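Local coordinates for Non-structural protein 2 (Human rotavirus C, PDB 2GU0) that probably supports genome replication and packaging in viral factories as a homooctamer that binds single-stranded RNA, hydrolyses nucleoside triphosphates and unwinds RNA helices, at residues K25-M30 / L69-D74; L115-I118 / N122-L125; I270-G275 / K283-S288. All blocks are in the same frame, centred on the assembly; numbering follows the deposited sequence.

Contact 1. Residues K25-M30 / L69-D74; sequences KAVQTM and LDYESD
A chi1 of 178° swings CG1 of Val27 opposite the main-chain nitrogen, while Tyr71 holds its ring between its own backbone N and carbonyl carbon (chi1 66°); with these two settings the methyl group faces the flat of the phenol. CG1 of Val27 lies 3.6 Å from the centroid of the Tyr71 ring and just 6° off the ring normal, a CH-pi contact over the middle of the face. Its distances to the six ring carbons are therefore nearly equal, the shortest being 3.8 Å to CD1 of Tyr71. Behind the ring, CG of Glu72 covers the opposite face, displaced toward the rim. The backbone N of Gln28 comes obliquely within 4.2 Å of CE1 of Tyr71.

Valine suits the flank of helix 24-32, since its branch puts a methyl outward without a long chain to be ordered, and tyrosine offers a broad partner from a loop. Tyr71 occupies a type I turn spanning Asp70 to Ser73, and Ser73 then serves as N-cap of helix 74-90, its OG bonded to the backbone N of Gln75. Tyr76 of that helix touches both Val27 and Tyr71, and Phe61 meets the tyrosine ring nearly at right angles. Between the two segments the chemistry is thus dispersion and CH-pi attraction, which joins helix 24-32 to the turn leading into helix 74-90 through complementary shape and not through directed polar bonds.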
loop_
_atom_site.group_PDB
_atom_site.type_symbol
_atom_site.label_atom_id
_atom_site.label_comp_id
_atom_site.label_asym_id
_atom_site.label_seq_id
_atom_site.Cartn_x
_atom_site.Cartn_y
_atom_site.Cartn_z
ATOM N N LYS A 25 8.683 15.252 -25.099
ATOM C CA LYS A 25 10.076 15.672 -25.027
ATOM C C LYS A 25 10.339 16.597 -26.203
ATOM O O LYS A 25 10.963 17.643 -26.049
ATOM C CB LYS A 25 11.018 14.468 -25.061
ATOM C CG LYS A 25 10.762 13.497 -23.932
ATOM C CD LYS A 25 10.872 14.166 -22.571
ATOM C CE LYS A 25 12.284 14.117 -22.064
ATOM N NZ LYS A 25 12.710 12.688 -21.926
ATOM N N ALA A 26 9.849 16.218 -27.379
ATOM C CA ALA A 26 10.033 17.055 -28.545
ATOM C C ALA A 26 9.576 18.458 -28.147
ATOM O O ALA A 26 10.364 19.401 -28.143
ATOM C CB ALA A 26 9.212 16.535 -29.683
ATOM N N VAL A 27 8.306 18.580 -27.778
ATOM C CA VAL A 27 7.745 19.859 -27.360
ATOM C C VAL A 27 8.614 20.556 -26.313
ATOM O O VAL A 27 8.925 21.726 -26.448
ATOM C CB VAL A 27 6.322 19.672 -26.790
ATOM C CG1 VAL A 27 5.757 21.005 -26.306
ATOM C CG2 VAL A 27 5.426 19.080 -27.856
ATOM N N GLN A 28 9.010 19.842 -25.271
ATOM C CA GLN A 28 9.840 20.431 -24.224
ATOM C C GLN A 28 11.104 21.041 -24.815
ATOM O O GLN A 28 11.524 22.133 -24.427
ATOM C CB GLN A 28 10.193 19.366 -23.179
ATOM C CG GLN A 28 11.425 19.652 -22.344
ATOM C CD GLN A 28 11.597 18.647 -21.212
ATOM O OE1 GLN A 28 11.243 17.475 -21.352
ATOM N NE2 GLN A 28 12.157 19.100 -20.090
ATOM N N THR A 29 11.694 20.324 -25.764
ATOM C CA THR A 29 12.910 20.751 -26.438
ATOM C C THR A 29 12.742 22.000 -27.315
ATOM O O THR A 29 13.547 22.926 -27.246
ATOM C CB THR A 29 13.449 19.607 -27.299
ATOM O OG1 THR A 29 13.762 18.505 -26.451
ATOM C CG2 THR A 29 14.695 20.024 -28.043
ATOM N N MET A 30 11.703 22.045 -28.135
ATOM C CA MET A 30 11.555 23.207 -28.982
ATOM C C MET A 30 11.131 24.416 -28.183
ATOM O O MET A 30 11.281 25.542 -28.648
ATOM C CB MET A 30 10.564 22.948 -30.117
ATOM C CG MET A 30 9.150 23.292 -29.808
ATOM S SD MET A 30 8.765 25.034 -29.995
ATOM C CE MET A 30 6.990 24.910 -29.995
ATOM N N LEU A 69 -2.134 23.573 -23.337
ATOM C CA LEU A 69 -2.225 22.131 -23.434
ATOM C C LEU A 69 -1.253 21.520 -22.451
ATOM O O LEU A 69 -0.069 21.838 -22.471
ATOM C CB LEU A 69 -1.840 21.684 -24.841
ATOM C CG LEU A 69 -2.803 22.111 -25.930
ATOM C CD1 LEU A 69 -2.174 21.953 -27.295
ATOM C CD2 LEU A 69 -4.051 21.277 -25.802
ATOM N N ASP A 70 -1.734 20.644 -21.589
ATOM C CA ASP A 70 -0.830 20.012 -20.649
ATOM C C ASP A 70 -0.234 18.818 -21.399
ATOM O O ASP A 70 -0.584 17.661 -21.171
ATOM C CB ASP A 70 -1.595 19.596 -19.385
ATOM C CG ASP A 70 -0.704 18.943 -18.358
ATOM O OD1 ASP A 70 0.509 19.262 -18.348
ATOM O OD2 ASP A 70 -1.221 18.120 -17.568
ATOM N N TYR A 71 0.669 19.136 -22.318
ATOM C CA TYR A 71 1.314 18.150 -23.167
ATOM C C TYR A 71 2.159 17.154 -22.395
ATOM O O TYR A 71 2.600 16.141 -22.953
ATOM C CB TYR A 71 2.162 18.876 -24.207
ATOM C CG TYR A 71 3.331 19.634 -23.620
ATOM C CD1 TYR A 71 4.540 18.995 -23.383
ATOM C CD2 TYR A 71 3.212 20.968 -23.256
ATOM C CE1 TYR A 71 5.594 19.656 -22.796
ATOM C CE2 TYR A 71 4.261 21.640 -22.664
ATOM C CZ TYR A 71 5.451 20.974 -22.433
ATOM O OH TYR A 71 6.498 21.601 -21.801
ATOM N N GLU A 72 2.381 17.439 -21.112
ATOM C CA GLU A 72 3.168 16.550 -20.259
ATOM C C GLU A 72 2.268 15.409 -19.830
ATOM O O GLU A 72 2.730 14.381 -19.329
ATOM C CB GLU A 72 3.678 17.295 -19.029
ATOM C CG GLU A 72 4.585 18.464 -19.344
ATOM C CD GLU A 72 5.962 18.325 -18.712
ATOM O OE1 GLU A 72 6.382 17.171 -18.453
ATOM O OE2 GLU A 72 6.625 19.368 -18.491
ATOM N N SER A 73 0.971 15.606 -20.052
ATOM C CA SER A 73 -0.058 14.629 -19.713
ATOM C C SER A 73 -0.066 13.343 -20.553
ATOM O O SER A 73 0.292 13.340 -21.728
ATOM C CB SER A 73 -1.429 15.286 -19.811
ATOM O OG SER A 73 -2.437 14.324 -19.588
ATOM N N ASP A 74 -0.485 12.247 -19.927
ATOM C CA ASP A 74 -0.571 10.954 -20.600
ATOM C C ASP A 74 -1.707 11.042 -21.596
ATOM O O ASP A 74 -1.875 10.173 -22.443
ATOM C CB ASP A 74 -0.914 9.848 -19.603
ATOM C CG ASP A 74 0.268 8.984 -19.258
ATOM O OD1 ASP A 74 1.020 8.615 -20.187
ATOM O OD2 ASP A 74 0.438 8.659 -18.061
#

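Contact 2. Residues L115-I118 / N122-L125; sequences LCRI and NDIL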
loop_
_atom_site.group_PDB
_atom_site.type_symbol
_atom_site.label_atom_id
_atom_site.label_comp_id
_atom_site.label_asym_id
_atom_site.label_seq_id
_atom_site.Cartn_x
_atom_site.Cartn_y
_atom_site.Cartn_z
ATOM N N LEU A 115 -11.718 10.656 -26.817
ATOM C CA LEU A 115 -10.757 9.688 -26.280
ATOM C C LEU A 115 -11.407 8.782 -25.240
ATOM O O LEU A 115 -11.149 7.580 -25.209
ATOM C CB LEU A 115 -9.571 10.384 -25.615
ATOM C CG LEU A 115 -8.479 11.020 -26.467
ATOM C CD1 LEU A 115 -7.437 11.635 -25.539
ATOM C CD2 LEU A 115 -7.853 9.977 -27.373
ATOM N N CYS A 116 -12.240 9.364 -24.382
ATOM C CA CYS A 116 -12.927 8.595 -23.357
ATOM C C CYS A 116 -13.931 7.665 -24.002
ATOM O O CYS A 116 -14.050 6.511 -23.611
ATOM C CB CYS A 116 -13.632 9.526 -22.368
ATOM S SG CYS A 116 -12.473 10.530 -21.379
ATOM N N ARG A 117 -14.656 8.158 -24.997
ATOM C CA ARG A 117 -15.636 7.312 -25.667
ATOM C C ARG A 117 -14.906 6.147 -26.300
ATOM O O ARG A 117 -15.332 5.005 -26.196
ATOM C CB ARG A 117 -16.393 8.070 -26.770
ATOM C CG ARG A 117 -17.451 9.056 -26.297
ATOM C CD ARG A 117 -18.348 9.460 -27.453
ATOM N NE ARG A 117 -18.990 8.290 -28.034
ATOM C CZ ARG A 117 -19.592 8.259 -29.218
ATOM N NH1 ARG A 117 -19.649 9.344 -29.977
ATOM N NH2 ARG A 117 -20.126 7.129 -29.652
ATOM N N ILE A 118 -13.783 6.440 -26.939
ATOM C CA ILE A 118 -13.022 5.407 -27.607
ATOM C C ILE A 118 -12.393 4.339 -26.705
ATOM O O ILE A 118 -12.411 3.156 -27.067
ATOM C CB ILE A 118 -11.947 6.023 -28.499
ATOM C CG1 ILE A 118 -12.593 6.989 -29.490
ATOM C CG2 ILE A 118 -11.251 4.941 -29.266
ATOM C CD1 ILE A 118 -11.608 7.864 -30.217
ATOM N N ASN A 122 -17.567 -0.448 -23.982
ATOM C CA ASN A 122 -18.999 -0.523 -24.186
ATOM C C ASN A 122 -19.469 0.466 -25.234
ATOM O O ASN A 122 -20.603 0.378 -25.708
ATOM C CB ASN A 122 -19.729 -0.229 -22.887
ATOM C CG ASN A 122 -19.240 -1.074 -21.742
ATOM O OD1 ASN A 122 -19.107 -2.294 -21.868
ATOM N ND2 ASN A 122 -18.976 -0.432 -20.604
ATOM N N ASP A 123 -18.610 1.409 -25.597
ATOM C CA ASP A 123 -18.987 2.407 -26.585
ATOM C C ASP A 123 -18.728 1.908 -28.001
ATOM O O ASP A 123 -17.783 1.169 -28.244
ATOM C CB ASP A 123 -18.232 3.713 -26.322
ATOM C CG ASP A 123 -18.679 4.834 -27.229
ATOM O OD1 ASP A 123 -18.602 4.688 -28.463
ATOM O OD2 ASP A 123 -19.109 5.870 -26.711
ATOM N N ILE A 124 -19.578 2.315 -28.935
ATOM C CA ILE A 124 -19.448 1.891 -30.324
ATOM C C ILE A 124 -18.161 2.363 -30.962
ATOM O O ILE A 124 -17.655 1.712 -31.879
ATOM C CB ILE A 124 -20.626 2.396 -31.203
ATOM C CG1 ILE A 124 -20.711 3.919 -31.148
ATOM C CG2 ILE A 124 -21.939 1.767 -30.740
ATOM C CD1 ILE A 124 -21.864 4.494 -31.971
ATOM N N LEU A 125 -17.633 3.493 -30.491
ATOM C CA LEU A 125 -16.392 4.035 -31.044
ATOM C C LEU A 125 -15.191 3.226 -30.590
ATOM O O LEU A 125 -14.068 3.495 -30.998
ATOM C CB LEU A 125 -16.191 5.497 -30.634
ATOM C CG LEU A 125 -17.197 6.543 -31.111
ATOM C CD1 LEU A 125 -16.667 7.933 -30.797
ATOM C CD2 LEU A 125 -17.431 6.398 -32.595
#
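Arg117 lays one face of its guanidinium over Leu125, whose CD1 stands 3.3 Å from CZ of Arg117 and above the centre of the group. The edge of the same group meets Asp123 side-on: NE of Arg117 gives a nearly straight bond (172°) of 2.8 Å to OD2 of Asp123, in the guanidinium plane. NH2 of Arg117 reaches the syn lone pair of OD1 of Asp123 at 3.1 Å, tilted from that plane, the two flat groups being turned 45° apart. A bend in the arginine chain at chi3 (58°) brings NE round to the acid. CG1 of Ile124 also approaches this edge, 3.6 Å from NH2 of Arg117.

Asp123 forms an Asx turn, OD1 accepting the backbone N of Leu125, so one carboxylate shapes the loop after helix 108-119 and ties it back to that helix. OD2 has a further donor in Asn155, and NH1 of Arg117 bonds to the carbonyl oxygens of Pro150 and Thr152; a long, multiply donating arginine suits this buried spot. Ile118 crosses Leu125 at a slant, its CG1 4.1 Å from CB of Leu125, and Leu125 continues onto Leu131 and Ala135 of helix 129-139. Tyr49 and Ile47 of a neighbouring subunit pack against Asp123 and Ile124.

Contact 3. Residues I270-G275 / K283-S288; sequences IGQLCG and KTSLYS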
loop_
_atom_site.group_PDB
_atom_site.type_symbol
_atom_site.label_atom_id
_atom_site.label_comp_id
_atom_site.label_asym_id
_atom_site.label_seq_id
_atom_site.Cartn_x
_atom_site.Cartn_y
_atom_site.Cartn_z
ATOM N N ILE A 270 -30.275 36.192 -32.784
ATOM C CA ILE A 270 -29.385 35.715 -33.833
ATOM C C ILE A 270 -30.028 35.980 -35.187
ATOM O O ILE A 270 -29.365 35.960 -36.219
ATOM C CB ILE A 270 -29.072 34.197 -33.661
ATOM C CG1 ILE A 270 -28.248 33.987 -32.389
ATOM C CG2 ILE A 270 -28.293 33.661 -34.854
ATOM C CD1 ILE A 270 -27.027 34.872 -32.308
ATOM N N GLY A 271 -31.330 36.232 -35.178
ATOM C CA GLY A 271 -32.017 36.531 -36.418
ATOM C C GLY A 271 -31.683 37.966 -36.771
ATOM O O GLY A 271 -31.363 38.288 -37.918
ATOM N N GLN A 272 -31.741 38.828 -35.759
ATOM C CA GLN A 272 -31.450 40.244 -35.927
ATOM C C GLN A 272 -30.017 40.486 -36.391
ATOM O O GLN A 272 -29.764 41.393 -37.184
ATOM C CB GLN A 272 -31.695 40.997 -34.617
ATOM C CG GLN A 272 -33.108 40.856 -34.070
ATOM C CD GLN A 272 -33.472 41.964 -33.094
ATOM O OE1 GLN A 272 -32.744 42.239 -32.143
ATOM N NE2 GLN A 272 -34.607 42.602 -33.330
ATOM N N LEU A 273 -29.079 39.683 -35.899
ATOM C CA LEU A 273 -27.683 39.844 -36.288
ATOM C C LEU A 273 -27.455 39.472 -37.754
ATOM O O LEU A 273 -26.648 40.099 -38.448
ATOM C CB LEU A 273 -26.785 38.998 -35.383
ATOM C CG LEU A 273 -26.701 39.453 -33.926
ATOM C CD1 LEU A 273 -25.811 38.518 -33.140
ATOM C CD2 LEU A 273 -26.151 40.860 -33.865
ATOM N N CYS A 274 -28.177 38.459 -38.222
ATOM C CA CYS A 274 -28.053 37.996 -39.600
ATOM C C CYS A 274 -28.710 38.936 -40.594
ATOM O O CYS A 274 -28.483 38.828 -41.798
ATOM C CB CYS A 274 -28.656 36.602 -39.745
ATOM S SG CYS A 274 -27.709 35.330 -38.896
ATOM N N GLY A 275 -29.532 39.848 -40.090
ATOM C CA GLY A 275 -30.195 40.803 -40.957
ATOM C C GLY A 275 -29.377 42.076 -41.063
ATOM O O GLY A 275 -29.497 42.828 -42.031
ATOM N N LYS A 283 -28.945 42.264 -28.634
ATOM C CA LYS A 283 -28.619 41.607 -27.373
ATOM C C LYS A 283 -29.788 41.719 -26.408
ATOM O O LYS A 283 -29.829 41.043 -25.393
ATOM C CB LYS A 283 -27.394 42.248 -26.727
ATOM C CG LYS A 283 -27.682 43.601 -26.112
ATOM C CD LYS A 283 -26.634 44.007 -25.078
ATOM C CE LYS A 283 -25.311 44.380 -25.714
ATOM N NZ LYS A 283 -24.293 44.677 -24.674
ATOM N N THR A 284 -30.740 42.580 -26.736
ATOM C CA THR A 284 -31.907 42.801 -25.894
ATOM C C THR A 284 -32.940 41.691 -25.981
ATOM O O THR A 284 -33.423 41.206 -24.961
ATOM C CB THR A 284 -32.580 44.145 -26.255
ATOM O OG1 THR A 284 -31.693 45.214 -25.910
ATOM C CG2 THR A 284 -33.908 44.319 -25.517
ATOM N N SER A 285 -33.282 41.290 -27.199
ATOM C CA SER A 285 -34.280 40.248 -27.391
ATOM C C SER A 285 -33.891 38.899 -26.787
ATOM O O SER A 285 -34.671 37.954 -26.829
ATOM C CB SER A 285 -34.604 40.100 -28.885
ATOM O OG SER A 285 -33.444 40.235 -29.688
ATOM N N LEU A 286 -32.690 38.821 -26.216
ATOM C CA LEU A 286 -32.200 37.593 -25.589
ATOM C C LEU A 286 -32.914 37.277 -24.280
ATOM O O LEU A 286 -33.159 36.118 -23.963
ATOM C CB LEU A 286 -30.705 37.704 -25.287
ATOM C CG LEU A 286 -29.680 37.517 -26.397
ATOM C CD1 LEU A 286 -28.292 37.651 -25.797
ATOM C CD2 LEU A 286 -29.857 36.155 -27.044
ATOM N N TYR A 287 -33.232 38.314 -23.516
ATOM C CA TYR A 287 -33.892 38.143 -22.231
ATOM C C TYR A 287 -35.256 38.800 -22.220
ATOM O O TYR A 287 -35.964 38.751 -21.219
ATOM C CB TYR A 287 -33.036 38.770 -21.148
ATOM C CG TYR A 287 -32.696 40.199 -21.478
ATOM C CD1 TYR A 287 -33.607 41.225 -21.243
ATOM C CD2 TYR A 287 -31.484 40.520 -22.078
ATOM C CE1 TYR A 287 -33.316 42.539 -21.603
ATOM C CE2 TYR A 287 -31.184 41.831 -22.441
ATOM C CZ TYR A 287 -32.102 42.835 -22.203
ATOM O OH TYR A 287 -31.807 44.125 -22.576
ATOM N N SER A 288 -35.624 39.424 -23.329
ATOM C CA SER A 288 -36.909 40.096 -23.399
ATOM C C SER A 288 -38.008 39.298 -24.097
ATOM O O SER A 288 -39.158 39.733 -24.123
ATOM C CB SER A 288 -36.750 41.460 -24.068
ATOM O OG SER A 288 -36.254 41.316 -25.382
#
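Helix 264-275 and the short, weakly bonded helical turn at 285-288 come closest in backbone, within 270-275 and 283-288, at Gln272 and Ser285, whose CA atoms are 9.0 Å apart, so side chains make the approach. Gln272 spans most of the gap: CG sits anti to the carbonyl carbon (chi1 -57°) and the chain runs extended beyond, carrying the amide across. There OE1 of Gln272 stops 3.2 Å from OG of Ser285. The serine hydroxyl, set between its backbone N and carbonyl carbon (chi1 39°), is hydrogen-bonded to the carbonyl oxygen of Ala282. A flexible glutamine fits a partly exposed place at the surface, where its length bridges the distance, and a small serine can turn its hydroxyl to the carbonyl three residues earlier while staying near the amide.

Within 283-288, Thr284 O gathers two donors. It accepts the backbone N of Tyr287 at 3.2 Å and OG of Ser288 at 2.9 Å, the two arriving from opposite faces of the carbonyl plane. This same oxygen lies over the centre of one face of the Tyr287 ring.

Ser285 also rests on Thr268 and Cys269, and Leu286 on Cys269, all in helix 264-275. Ile270 packs on Leu238, and Leu286 on Met232 and Ala235, so helix 231-243 supports both segments in the C-terminal, HIT-related part of the protein. Tyr287 also touches Ser308 of a neighbouring subunit. Just 80 Å² is buried between the two segments. Because the serine hydroxyl already serves Ala282 and OE1 of Gln272 is an acceptor, their approach probably adds little directed attraction, leaving more of the placement to the packing on helices 264-275 and 231-243.

Contacts 1 and 2 both belong to the N-terminal part of the protein, with centres about 25 Å apart and nearest atoms about 7 Å apart; helix 74-90 is touched by both, by Tyr71 at Tyr76 and by Ile118 at Leu82. Contact 3 lies in the C-terminal, HIT-related part, on the opposite side of the chain's centre, about 43 Å from contact 1 and about 38 Å from contact 2, centre to centre. The predicted nucleotide site is nearest the first two: the side chain of Tyr71 is about 10 Å from that of Val108, and that of Arg117 about 9 Å from that of Lys185 and about 12 Å from that of His222, the predicted catalytic residue. Contact 3 lies away from these sites.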